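PDB 6M4B: membrane-bound protease PH1510 from Pyrococcus horikoshii, which cleaves its substrates preferentially near hydrophobic or aromatic residues and can degrade a stomatin homolog, here as its N-terminal protease domain. Local coordinates for residues 38-42 with 197-201; 64-69 with 187-192; 97-103 with 157-162. The protein carries 1 engineered substitution. All coordinates share one frame; numbering follows the deposited sequence.

Contact 1. Residues 38-42 with 197-201; sequences NAEAI and TLNFT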
loop_
_atom_site.group_PDB
_atom_site.type_symbol
_atom_site.label_atom_id
_atom_site.label_comp_id
_atom_site.label_asym_id
_atom_site.label_seq_id
_atom_site.Cartn_x
_atom_site.Cartn_y
_atom_site.Cartn_z
ATOM N N ASN A 38 -19.981 10.350 -10.647
ATOM C CA ASN A 38 -19.001 10.570 -11.747
ATOM C C ASN A 38 -18.356 11.957 -11.710
ATOM O O ASN A 38 -18.146 12.592 -12.775
ATOM C CB ASN A 38 -19.617 10.361 -13.151
ATOM C CG ASN A 38 -20.196 8.982 -13.334
ATOM O OD1 ASN A 38 -21.409 8.814 -13.479
ATOM N ND2 ASN A 38 -19.337 7.974 -13.294
ATOM N N ALA A 39 -18.013 12.407 -10.513
ATOM C CA ALA A 39 -17.308 13.683 -10.382
ATOM C C ALA A 39 -15.980 13.679 -11.144
ATOM O O ALA A 39 -15.341 12.630 -11.325
ATOM C CB ALA A 39 -17.074 14.024 -8.931
ATOM N N GLU A 40 -15.590 14.868 -11.577
ATOM C CA GLU A 40 -14.312 15.125 -12.198
ATOM C C GLU A 40 -13.159 14.934 -11.195
ATOM O O GLU A 40 -12.059 14.611 -11.585
ATOM C CB GLU A 40 -14.317 16.561 -12.744
ATOM C CG GLU A 40 -13.013 17.085 -13.337
ATOM C CD GLU A 40 -12.568 16.327 -14.545
ATOM O OE1 GLU A 40 -11.384 16.440 -14.928
ATOM O OE2 GLU A 40 -13.392 15.575 -15.098
ATOM N N ALA A 41 -13.426 15.230 -9.928
ATOM C CA ALA A 41 -12.428 15.195 -8.837
ATOM C C ALA A 41 -13.132 15.473 -7.528
ATOM O O ALA A 41 -14.198 16.114 -7.520
ATOM C CB ALA A 41 -11.301 16.222 -9.038
ATOM N N ILE A 42 -12.519 15.027 -6.430
ATOM C CA ILE A 42 -12.943 15.453 -5.099
ATOM C C ILE A 42 -11.757 16.128 -4.421
ATOM O O ILE A 42 -10.646 15.611 -4.456
ATOM C CB ILE A 42 -13.515 14.294 -4.264
ATOM C CG1 ILE A 42 -14.011 14.825 -2.906
ATOM C CG2 ILE A 42 -12.532 13.155 -4.089
ATOM C CD1 ILE A 42 -14.669 13.759 -2.073
ATOM N N THR A 197 -5.866 13.778 -17.152
ATOM C CA THR A 197 -5.671 15.240 -17.185
ATOM C C THR A 197 -6.875 15.921 -16.534
ATOM O O THR A 197 -7.979 15.653 -16.912
ATOM C CB THR A 197 -5.421 15.747 -18.623
ATOM O OG1 THR A 197 -4.221 15.158 -19.122
ATOM C CG2 THR A 197 -5.237 17.299 -18.666
ATOM N N LEU A 198 -6.654 16.771 -15.536
ATOM C CA LEU A 198 -7.746 17.386 -14.820
ATOM C C LEU A 198 -8.355 18.501 -15.681
ATOM O O LEU A 198 -7.631 19.316 -16.286
ATOM C CB LEU A 198 -7.279 17.973 -13.497
ATOM C CG LEU A 198 -6.733 16.959 -12.479
ATOM C CD1 LEU A 198 -6.027 17.679 -11.352
ATOM C CD2 LEU A 198 -7.848 16.087 -11.949
ATOM N N ASN A 199 -9.669 18.536 -15.760
ATOM C CA ASN A 199 -10.352 19.541 -16.570
ATOM C C ASN A 199 -11.230 20.364 -15.710
ATOM O O ASN A 199 -12.314 19.927 -15.282
ATOM C CB ASN A 199 -11.163 18.877 -17.645
ATOM C CG ASN A 199 -12.098 19.844 -18.351
ATOM O OD1 ASN A 199 -11.968 21.063 -18.281
ATOM N ND2 ASN A 199 -13.056 19.273 -19.044
ATOM N N PHE A 200 -10.742 21.562 -15.420
ATOM C CA PHE A 200 -11.438 22.430 -14.497
ATOM C C PHE A 200 -11.787 23.765 -15.106
ATOM O O PHE A 200 -12.092 24.723 -14.405
ATOM C CB PHE A 200 -10.558 22.706 -13.259
ATOM C CG PHE A 200 -10.310 21.505 -12.359
ATOM C CD1 PHE A 200 -11.300 20.521 -12.114
ATOM C CD2 PHE A 200 -9.143 21.435 -11.672
ATOM C CE1 PHE A 200 -11.057 19.495 -11.234
ATOM C CE2 PHE A 200 -8.886 20.403 -10.789
ATOM C CZ PHE A 200 -9.830 19.451 -10.563
ATOM N N THR A 201 -11.799 23.838 -16.413
ATOM C CA THR A 201 -12.094 25.097 -17.064
ATOM C C THR A 201 -13.477 25.643 -16.663
ATOM O O THR A 201 -13.580 26.775 -16.249
ATOM C CB THR A 201 -11.973 24.892 -18.557
ATOM O OG1 THR A 201 -10.674 24.325 -18.808
ATOM C CG2 THR A 201 -12.176 26.245 -19.315
#
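Glu40 overlaps the Phe200 ring obliquely, its CG 3.7 Å from CE1, and sends its carboxylate on to the backbone of Asn199. The hydrogen bond from Asn199 N to Glu40 OE1 is 2.8 Å long and fairly straight, with 160° at the hydrogen. The donor meets OE1 on the anti side and lies out of the carboxylate plane. Two torsions account for this placement: CG is anti to the backbone N (chi1 175°), and a bend at chi2 (63°) carries CD round to Asn199; the carboxylate stands nearly perpendicular to the ring. Phe200 is also met at its edge, where Ala41 CB lies 3.9 Å from CZ. One face of the ring carries Leu198 CB from its own segment, 4.0 Å above the plane and displaced toward the rim. Within the loop, a weak bond from Thr201 N to Asn199 OD1 (3.3 Å) closes an Asx turn. Two outside side chains hold its backbone as well: Asn8 ND2 binds Asn199 O, and Asn183 OD1 binds Phe200 N. Val10 and Leu179 pack on Phe200, tying the loop to strand 9-16 and helix 175-182. On the other segment, Asn38 is the C-prime residue of the Schellman motif that ends helix 21-36, and the chain then enters strand 41-47. This passage into an inner strand of the parallel sheet completes a beta-alpha-beta unit (9-16, 21-36, 41-47), as in the ClpP/crotonase clan.

Contact 2. Residues 64-69 with 187-192; sequences QQSKIP and TKIPVN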
loop_
_atom_site.group_PDB
_atom_site.type_symbol
_atom_site.label_atom_id
_atom_site.label_comp_id
_atom_site.label_asym_id
_atom_site.label_seq_id
_atom_site.Cartn_x
_atom_site.Cartn_y
_atom_site.Cartn_z
ATOM N N GLN A 64 -5.889 5.521 -3.399
ATOM C CA GLN A 64 -5.231 4.903 -4.521
ATOM C C GLN A 64 -6.170 4.121 -5.431
ATOM O O GLN A 64 -5.896 4.021 -6.608
ATOM C CB GLN A 64 -4.084 3.997 -4.060
ATOM C CG GLN A 64 -2.851 4.762 -3.569
ATOM C CD GLN A 64 -1.766 3.820 -3.040
ATOM O OE1 GLN A 64 -2.074 2.757 -2.474
ATOM N NE2 GLN A 64 -0.499 4.201 -3.208
ATOM N N GLN A 65 -7.205 3.495 -4.866
ATOM C CA GLN A 65 -8.212 2.734 -5.627
ATOM C C GLN A 65 -9.369 3.630 -6.107
ATOM O O GLN A 65 -10.272 3.139 -6.732
ATOM C CB GLN A 65 -8.834 1.593 -4.770
ATOM C CG GLN A 65 -7.887 0.582 -4.099
ATOM C CD GLN A 65 -7.223 -0.374 -5.076
ATOM O OE1 GLN A 65 -6.557 0.039 -6.021
ATOM N NE2 GLN A 65 -7.376 -1.665 -4.829
ATOM N N SER A 66 -9.378 4.898 -5.723
ATOM C CA SER A 66 -10.433 5.823 -6.106
ATOM C C SER A 66 -10.628 5.825 -7.598
ATOM O O SER A 66 -9.680 5.851 -8.347
ATOM C CB SER A 66 -10.144 7.264 -5.623
ATOM O OG SER A 66 -11.209 8.137 -5.999
ATOM N N LYS A 67 -11.870 5.792 -8.038
ATOM C CA LYS A 67 -12.144 5.866 -9.475
ATOM C C LYS A 67 -12.115 7.283 -9.983
ATOM O O LYS A 67 -12.207 7.474 -11.173
ATOM C CB LYS A 67 -13.505 5.227 -9.799
ATOM C CG LYS A 67 -13.492 3.723 -9.546
ATOM C CD LYS A 67 -14.871 3.084 -9.596
ATOM C CE LYS A 67 -14.780 1.601 -9.228
ATOM N NZ LYS A 67 -16.098 1.025 -8.869
ATOM N N ILE A 68 -12.020 8.275 -9.088
ATOM C CA ILE A 68 -11.844 9.661 -9.491
ATOM C C ILE A 68 -10.638 10.277 -8.800
ATOM O O ILE A 68 -10.245 9.836 -7.724
ATOM C CB ILE A 68 -13.092 10.509 -9.183
ATOM C CG1 ILE A 68 -13.302 10.640 -7.694
ATOM C CG2 ILE A 68 -14.326 9.887 -9.857
ATOM C CD1 ILE A 68 -14.433 11.566 -7.346
ATOM N N PRO A 69 -10.053 11.308 -9.416
ATOM C CA PRO A 69 -8.956 12.000 -8.739
ATOM C C PRO A 69 -9.352 12.582 -7.364
ATOM O O PRO A 69 -10.374 13.197 -7.236
ATOM C CB PRO A 69 -8.597 13.119 -9.730
ATOM C CG PRO A 69 -9.093 12.635 -11.070
ATOM C CD PRO A 69 -10.297 11.824 -10.789
ATOM N N THR A 187 -2.822 13.807 -13.112
ATOM C CA THR A 187 -2.767 13.235 -11.800
ATOM C C THR A 187 -1.370 12.658 -11.628
ATOM O O THR A 187 -0.747 12.212 -12.578
ATOM C CB THR A 187 -3.828 12.142 -11.599
ATOM O OG1 THR A 187 -3.731 11.148 -12.631
ATOM C CG2 THR A 187 -5.204 12.760 -11.618
ATOM N N LYS A 188 -0.870 12.684 -10.413
ATOM C CA LYS A 188 0.480 12.216 -10.190
ATOM C C LYS A 188 0.552 10.712 -9.983
ATOM O O LYS A 188 1.608 10.133 -10.096
ATOM C CB LYS A 188 1.133 12.940 -8.988
ATOM C CG LYS A 188 1.381 14.431 -9.169
ATOM C CD LYS A 188 2.028 14.893 -10.467
ATOM C CE LYS A 188 3.385 14.297 -10.806
ATOM N NZ LYS A 188 4.452 14.840 -9.951
ATOM N N ILE A 189 -0.569 10.094 -9.674
ATOM C CA ILE A 189 -0.684 8.645 -9.599
ATOM C C ILE A 189 -1.842 8.266 -10.549
ATOM O O ILE A 189 -2.671 9.101 -10.895
ATOM C CB ILE A 189 -0.955 8.119 -8.162
ATOM C CG1 ILE A 189 -2.221 8.723 -7.557
ATOM C CG2 ILE A 189 0.210 8.409 -7.254
ATOM C CD1 ILE A 189 -2.646 8.103 -6.225
ATOM N N PRO A 190 -1.879 7.025 -11.012
ATOM C CA PRO A 190 -2.956 6.623 -11.921
ATOM C C PRO A 190 -4.356 6.629 -11.280
ATOM O O PRO A 190 -4.502 6.547 -10.061
ATOM C CB PRO A 190 -2.561 5.176 -12.335
ATOM C CG PRO A 190 -1.169 4.980 -11.863
ATOM C CD PRO A 190 -0.969 5.911 -10.699
ATOM N N VAL A 191 -5.351 6.780 -12.115
ATOM C CA VAL A 191 -6.770 6.562 -11.759
ATOM C C VAL A 191 -7.119 5.383 -12.645
ATOM O O VAL A 191 -7.023 5.536 -13.882
ATOM C CB VAL A 191 -7.648 7.789 -12.097
ATOM C CG1 VAL A 191 -9.122 7.544 -11.764
ATOM C CG2 VAL A 191 -7.156 8.994 -11.339
ATOM N N ASN A 192 -7.400 4.210 -12.033
ATOM C CA ASN A 192 -7.538 2.881 -12.746
ATOM C C ASN A 192 -6.628 2.747 -13.962
ATOM O O ASN A 192 -7.102 2.632 -15.101
ATOM C CB ASN A 192 -8.994 2.608 -13.179
ATOM C CG ASN A 192 -9.958 2.509 -11.999
ATOM O OD1 ASN A 192 -9.788 1.728 -11.025
ATOM N ND2 ASN A 192 -11.022 3.293 -12.101
HETATM O O HOH W 1 -3.843 4.891 -7.890
#
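Thr187 turns its methyl CG2 onto the Pro69 ring, 3.9 Å from CB, crossing it at about a right angle. With chi1 at 54°, OG1 sits between the backbone N and the carbonyl carbon, from where it donates to Ile189 O over 2.9 Å, tilted from the carbonyl plane; it also has a weak bond with Val196 N. A valine here would probably leave Ile189 O without its donor and Val196 N without its weak partner, so that this turn of the loop is held less firmly. Ile189 follows, its CD1 4.3 Å from Gln64 CG. A water then donates to both Pro190 O (2.8 Å) and Gln64 O (2.6 Å). Gln64 belongs to the last turn of helix 53-64, and the loop that leads on to strand 70-74 completes the beta-alpha-beta crossover from strand 41-47; the residues from 187 on lie along that loop. Tyr128 and Ile125 of the second subunit pack on Gln64 and Pro190 respectively. Val191 puts CG1, anti to its backbone N, tightly against Lys67 O at 3.1 Å, while CG2 lies 4.1 Å from Pro69 CG. At Asn192, ND2 approaches the aliphatic part of Lys67, 3.6 Å from CG.

Contact 3. Residues 97-103 with 157-162; sequences MAPGTSI and LTPEEA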
loop_
_atom_site.group_PDB
_atom_site.type_symbol
_atom_site.label_atom_id
_atom_site.label_comp_id
_atom_site.label_asym_id
_atom_site.label_seq_id
_atom_site.Cartn_x
_atom_site.Cartn_y
_atom_site.Cartn_z
ATOM N N MET A 97 -1.433 23.315 -1.326
ATOM C CA MET A 97 -1.328 23.968 0.001
ATOM C C MET A 97 -1.691 25.482 -0.019
ATOM O O MET A 97 -1.304 26.199 -0.909
ATOM C CB MET A 97 0.077 23.774 0.577
ATOM C CG MET A 97 0.431 22.309 0.909
ATOM S SD MET A 97 2.110 22.180 1.524
ATOM C CE MET A 97 1.880 22.775 3.193
ATOM N N ALA A 98 -2.514 25.899 0.923
ATOM C CA ALA A 98 -2.793 27.335 1.133
ATOM C C ALA A 98 -1.572 28.009 1.754
ATOM O O ALA A 98 -0.815 27.338 2.456
ATOM C CB ALA A 98 -3.973 27.508 2.061
ATOM N N PRO A 99 -1.338 29.307 1.458
ATOM C CA PRO A 99 -0.203 29.969 2.141
ATOM C C PRO A 99 -0.454 29.966 3.637
ATOM O O PRO A 99 -1.628 29.905 4.060
ATOM C CB PRO A 99 -0.200 31.381 1.558
ATOM C CG PRO A 99 -0.875 31.242 0.214
ATOM C CD PRO A 99 -1.946 30.187 0.441
ATOM N N GLY A 100 0.638 29.873 4.405
ATOM C CA GLY A 100 0.590 29.735 5.867
ATOM C C GLY A 100 0.293 28.349 6.409
ATOM O O GLY A 100 -0.135 28.199 7.561
ATOM N N THR A 101 0.475 27.310 5.585
ATOM C CA THR A 101 0.190 25.944 6.038
ATOM C C THR A 101 1.492 25.193 6.132
ATOM O O THR A 101 2.543 25.709 5.801
ATOM C CB THR A 101 -0.803 25.185 5.124
ATOM O OG1 THR A 101 -0.295 25.138 3.787
ATOM C CG2 THR A 101 -2.173 25.825 5.162
ATOM N N SER A 102 1.415 23.963 6.594
ATOM C CA SER A 102 2.614 23.202 6.885
ATOM C C SER A 102 2.441 21.737 6.437
ATOM O O SER A 102 1.361 21.157 6.548
ATOM C CB SER A 102 2.846 23.258 8.400
ATOM O OG SER A 102 4.079 22.689 8.703
ATOM N N ILE A 103 3.514 21.122 5.973
ATOM C CA ILE A 103 3.466 19.664 5.673
ATOM C C ILE A 103 4.719 18.985 6.236
ATOM O O ILE A 103 5.786 19.579 6.271
ATOM C CB ILE A 103 3.279 19.409 4.152
ATOM C CG1 ILE A 103 3.085 17.926 3.856
ATOM C CG2 ILE A 103 4.451 19.953 3.357
ATOM C CD1 ILE A 103 2.515 17.680 2.483
ATOM N N LEU A 157 7.772 21.595 6.088
ATOM C CA LEU A 157 7.946 22.549 4.990
ATOM C C LEU A 157 6.788 23.508 4.938
ATOM O O LEU A 157 5.685 23.149 5.298
ATOM C CB LEU A 157 8.078 21.854 3.626
ATOM C CG LEU A 157 9.319 20.957 3.423
ATOM C CD1 LEU A 157 9.288 20.358 2.023
ATOM C CD2 LEU A 157 10.664 21.663 3.690
ATOM N N THR A 158 7.063 24.727 4.478
ATOM C CA THR A 158 6.010 25.717 4.136
ATOM C C THR A 158 5.511 25.369 2.722
ATOM O O THR A 158 6.166 24.587 2.030
ATOM C CB THR A 158 6.580 27.160 4.089
ATOM O OG1 THR A 158 7.590 27.208 3.087
ATOM C CG2 THR A 158 7.184 27.596 5.487
ATOM N N PRO A 159 4.414 26.006 2.255
ATOM C CA PRO A 159 3.929 25.731 0.892
ATOM C C PRO A 159 4.913 25.962 -0.190
ATOM O O PRO A 159 5.079 25.126 -1.066
ATOM C CB PRO A 159 2.725 26.674 0.756
ATOM C CG PRO A 159 2.211 26.761 2.163
ATOM C CD PRO A 159 3.460 26.863 2.995
ATOM N N GLU A 160 5.641 27.056 -0.087
ATOM C CA GLU A 160 6.585 27.505 -1.112
ATOM C C GLU A 160 7.833 26.603 -1.129
ATOM O O GLU A 160 8.366 26.304 -2.180
ATOM C CB GLU A 160 6.939 29.006 -0.872
ATOM C CG GLU A 160 5.702 29.945 -0.553
ATOM C CD GLU A 160 5.091 29.901 0.911
ATOM O OE1 GLU A 160 3.876 30.052 1.141
ATOM O OE2 GLU A 160 5.815 29.756 1.891
ATOM N N GLU A 161 8.293 26.140 0.037
ATOM C CA GLU A 161 9.396 25.147 0.111
ATOM C C GLU A 161 8.945 23.817 -0.493
ATOM O O GLU A 161 9.623 23.220 -1.311
ATOM C CB GLU A 161 9.834 24.929 1.560
ATOM C CG GLU A 161 10.517 26.145 2.164
ATOM C CD GLU A 161 10.600 26.104 3.681
ATOM O OE1 GLU A 161 11.427 26.873 4.194
ATOM O OE2 GLU A 161 9.887 25.305 4.351
ATOM N N ALA A 162 7.754 23.396 -0.110
ATOM C CA ALA A 162 7.178 22.150 -0.600
ATOM C C ALA A 162 7.006 22.202 -2.101
ATOM O O ALA A 162 7.210 21.181 -2.763
ATOM C CB ALA A 162 5.849 21.870 0.113
#
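Pro159 sets the outer carbons of its ring against two carbonyl groups of the facing loop: CG is 3.1 Å from Ala98 O, and CD is 3.2 Å from Thr101 O. Thr101 OG1 also touches the ring, at 3.4 Å from CG, its side chain crossing at about a right angle. Met97 crosses it likewise, its CB next to Pro159 CB. Thr101 OG1 donates to Ala98 O over 2.6 Å in the carbonyl plane, bracing the type II beta turn from Ala98 to Thr101. Met97, CG anti to its carbonyl carbon (chi1 -66°) and chain extended to the sulfur, brings SD to 4.0 Å from Ala162 CB, a methyl that also meets Ile103 CG2. Ile103 and Leu157 form an antiparallel hydrogen-bonded pair, with Ile103 N to Leu157 O at 3.0 Å and Leu157 N to Ile103 O at 2.8 Å. Thr158 starts helix 159-164 with a capping box: its N donates to Glu161 OE2, and its OG1 accepts a weak bond from Glu161 N. Strand 102-104, which leads to the substrate-binding residues from Ala105 on, runs between 80-82 and 156-157; Leu157 packs on helix 144-152 and Ile103 on helix 84-90, while Met97 ends strand 94-97 of the main parallel sheet.

Overall arrangement
Contacts 1 and 2 are neighbours, their centres 12 Å apart. They meet where Ile42 N lies 2.9 Å from Pro69 O, a probable hydrogen bond between strand 41-47 and the approach to strand 70-74. The segments 187-192 and 197-201 belong to one long connection between helix 175-182 and strand 204-207. Contact 3 is centred 24 Å from each of the others, on the opposite side of the chain's centre from contact 2. Of the three it lies nearest the catalytic region: the Ile103 side chain is about 10 Å from that of Ala83, the engineered replacement of the nucleophile, and the Ser102 side chain about 7 Å from that of substrate-binding Ala105. Contact 3 is nested within contact 2, and contact 2 within contact 1.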